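Local coordinates for probable ABC transporter extracellular-binding protein YckB (Bacillus subtilis, PDB 2IEE), which probably serves as the extracellular solute-binding lipoprotein of a binding-protein-dependent ABC transport system, at residues E52-A57 against V65-M70. Sequence-based numbering, arbitrary orientation.
Sequences EVVREA and VEFKEM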
loop_
_atom_site.group_PDB
_atom_site.type_symbol
_atom_site.label_atom_id
_atom_site.label_comp_id
_atom_site.label_asym_id
_atom_site.label_seq_id
_atom_site.Cartn_x
_atom_site.Cartn_y
_atom_site.Cartn_z
ATOM N N GLU A 52 -8.765 8.155 -3.729
ATOM C CA GLU A 52 -8.862 9.551 -4.129
ATOM C C GLU A 52 -8.077 9.827 -5.403
ATOM O O GLU A 52 -8.486 10.652 -6.217
ATOM C CB GLU A 52 -8.388 10.479 -2.999
ATOM C CG GLU A 52 -9.227 10.421 -1.718
ATOM C CD GLU A 52 -10.717 10.640 -1.959
ATOM O OE1 GLU A 52 -11.077 11.433 -2.858
ATOM O OE2 GLU A 52 -11.534 10.027 -1.238
ATOM N N VAL A 53 -6.950 9.143 -5.579
ATOM C CA VAL A 53 -6.144 9.330 -6.780
ATOM C C VAL A 53 -6.952 8.916 -8.006
ATOM O O VAL A 53 -6.960 9.606 -9.018
ATOM C CB VAL A 53 -4.844 8.484 -6.730
ATOM C CG1 VAL A 53 -4.173 8.481 -8.097
ATOM C CG2 VAL A 53 -3.889 9.056 -5.677
ATOM N N VAL A 54 -7.623 7.776 -7.908
ATOM C CA VAL A 54 -8.441 7.279 -9.004
ATOM C C VAL A 54 -9.634 8.209 -9.242
ATOM O O VAL A 54 -9.931 8.589 -10.376
ATOM C CB VAL A 54 -8.967 5.859 -8.689
ATOM C CG1 VAL A 54 -9.941 5.412 -9.763
ATOM C CG2 VAL A 54 -7.808 4.884 -8.597
ATOM N N ARG A 55 -10.309 8.573 -8.155
ATOM C CA ARG A 55 -11.475 9.447 -8.217
ATOM C C ARG A 55 -11.153 10.724 -8.988
ATOM O O ARG A 55 -11.867 11.096 -9.922
ATOM C CB ARG A 55 -11.946 9.765 -6.787
ATOM C CG ARG A 55 -13.136 10.714 -6.659
ATOM C CD ARG A 55 -13.603 10.797 -5.193
ATOM N NE ARG A 55 -14.457 9.665 -4.832
ATOM C CZ ARG A 55 -14.445 9.044 -3.657
ATOM N NH1 ARG A 55 -13.614 9.427 -2.698
ATOM N NH2 ARG A 55 -15.282 8.042 -3.435
ATOM N N GLU A 56 -10.061 11.374 -8.607
ATOM C CA GLU A 56 -9.630 12.614 -9.242
ATOM C C GLU A 56 -9.185 12.384 -10.686
ATOM O O GLU A 56 -9.478 13.188 -11.570
ATOM C CB GLU A 56 -8.489 13.235 -8.426
ATOM C CG GLU A 56 -7.981 14.578 -8.934
ATOM C CD GLU A 56 -9.051 15.658 -8.901
ATOM O OE1 GLU A 56 -9.943 15.589 -8.030
ATOM O OE2 GLU A 56 -8.994 16.586 -9.736
ATOM N N ALA A 57 -8.474 11.288 -10.928
ATOM C CA ALA A 57 -8.014 10.988 -12.277
ATOM C C ALA A 57 -9.233 10.834 -13.180
ATOM O O ALA A 57 -9.275 11.365 -14.288
ATOM C CB ALA A 57 -7.182 9.709 -12.279
ATOM N N VAL A 65 -16.900 7.849 -10.726
ATOM C CA VAL A 65 -16.366 6.547 -10.385
ATOM C C VAL A 65 -17.356 5.710 -9.602
ATOM O O VAL A 65 -18.013 6.197 -8.687
ATOM C CB VAL A 65 -15.079 6.666 -9.552
ATOM C CG1 VAL A 65 -14.477 5.285 -9.335
ATOM C CG2 VAL A 65 -14.097 7.582 -10.247
ATOM N N GLU A 66 -17.463 4.445 -9.975
ATOM C CA GLU A 66 -18.347 3.529 -9.283
ATOM C C GLU A 66 -17.437 2.503 -8.617
ATOM O O GLU A 66 -16.941 1.583 -9.266
ATOM C CB GLU A 66 -19.287 2.839 -10.269
ATOM C CG GLU A 66 -20.512 2.231 -9.618
ATOM C CD GLU A 66 -21.395 1.516 -10.619
ATOM O OE1 GLU A 66 -21.652 2.094 -11.699
ATOM O OE2 GLU A 66 -21.837 0.382 -10.323
ATOM N N PHE A 67 -17.207 2.676 -7.322
ATOM C CA PHE A 67 -16.352 1.769 -6.580
ATOM C C PHE A 67 -17.092 0.524 -6.113
ATOM O O PHE A 67 -18.078 0.608 -5.385
ATOM C CB PHE A 67 -15.746 2.489 -5.375
ATOM C CG PHE A 67 -14.625 3.426 -5.727
ATOM C CD1 PHE A 67 -13.397 2.931 -6.161
ATOM C CD2 PHE A 67 -14.794 4.804 -5.631
ATOM C CE1 PHE A 67 -12.354 3.794 -6.495
ATOM C CE2 PHE A 67 -13.755 5.682 -5.963
ATOM C CZ PHE A 67 -12.536 5.174 -6.394
ATOM N N LYS A 68 -16.607 -0.633 -6.548
ATOM C CA LYS A 68 -17.193 -1.904 -6.161
ATOM C C LYS A 68 -16.270 -2.524 -5.127
ATOM O O LYS A 68 -15.136 -2.895 -5.433
ATOM C CB LYS A 68 -17.317 -2.834 -7.372
ATOM C CG LYS A 68 -18.357 -2.402 -8.396
ATOM C CD LYS A 68 -19.752 -2.342 -7.788
ATOM C CE LYS A 68 -20.790 -1.954 -8.831
ATOM N NZ LYS A 68 -22.147 -1.787 -8.238
ATOM N N GLU A 69 -16.759 -2.626 -3.900
ATOM C CA GLU A 69 -15.981 -3.188 -2.812
ATOM C C GLU A 69 -16.055 -4.705 -2.811
ATOM O O GLU A 69 -17.142 -5.276 -2.858
ATOM C CB GLU A 69 -16.488 -2.636 -1.485
ATOM C CG GLU A 69 -16.316 -1.132 -1.371
ATOM C CD GLU A 69 -16.900 -0.578 -0.095
ATOM O OE1 GLU A 69 -16.710 -1.213 0.963
ATOM O OE2 GLU A 69 -17.537 0.494 -0.144
HETATM N N MSE A 70 -14.890 -5.344 -2.758
HETATM C CA MSE A 70 -14.794 -6.800 -2.753
HETATM C C MSE A 70 -13.415 -7.234 -2.256
HETATM O O MSE A 70 -12.486 -6.427 -2.196
HETATM C CB MSE A 70 -15.018 -7.341 -4.170
HETATM C CG MSE A 70 -14.006 -6.826 -5.187
HETATM SE SE MSE A 70 -14.249 -7.522 -6.974
HETATM C CE MSE A 70 -15.663 -6.341 -7.557
#
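Arg-55 and Phe-67 meet because the arginine runs extended through CD, with CG trans to the backbone N (chi1 178°), and then bends at chi3 (-81°), while the CB of Phe-67 points toward the helix and its CG stands opposite the carbonyl carbon and beside the backbone N. NH2 of Arg-55 comes 3.8 Å from CE2 of Phe-67, the guanidinium and ring planes nearly perpendicular at 85° and so not stacked in parallel. From the strand, Val-65 brings CG2 to 3.8 Å from the CA of Arg-55, at the root of the arginine side chain, and its CG1 lies 3.4 Å above one face of Phe-67, toward the rim. Val-54 CG1 adds a looser touch, 4.3 Å from CZ of Phe-67. The guanidinium is anchored from its own helix: NH1 pairs with Glu-52 OE2 at 2.6 Å, and Thr-47 in turn bonds that oxygen. Replacing Arg-55 by an alanine is likely to leave Glu-52 without its charged mate and to bare part of the Phe-67 ring. Segment 52-57 of helix 49-60 runs roughly antiparallel to 65-69, on an outermost strand of the parallel sheet, as the crossover from strand 22-27 returns to that sheet. No hydrogen bond links the two segments; van der Waals contact among valines, phenylalanine and arginine joins them, the arginine's charge being met by Glu-52 of its own helix rather than by the strand.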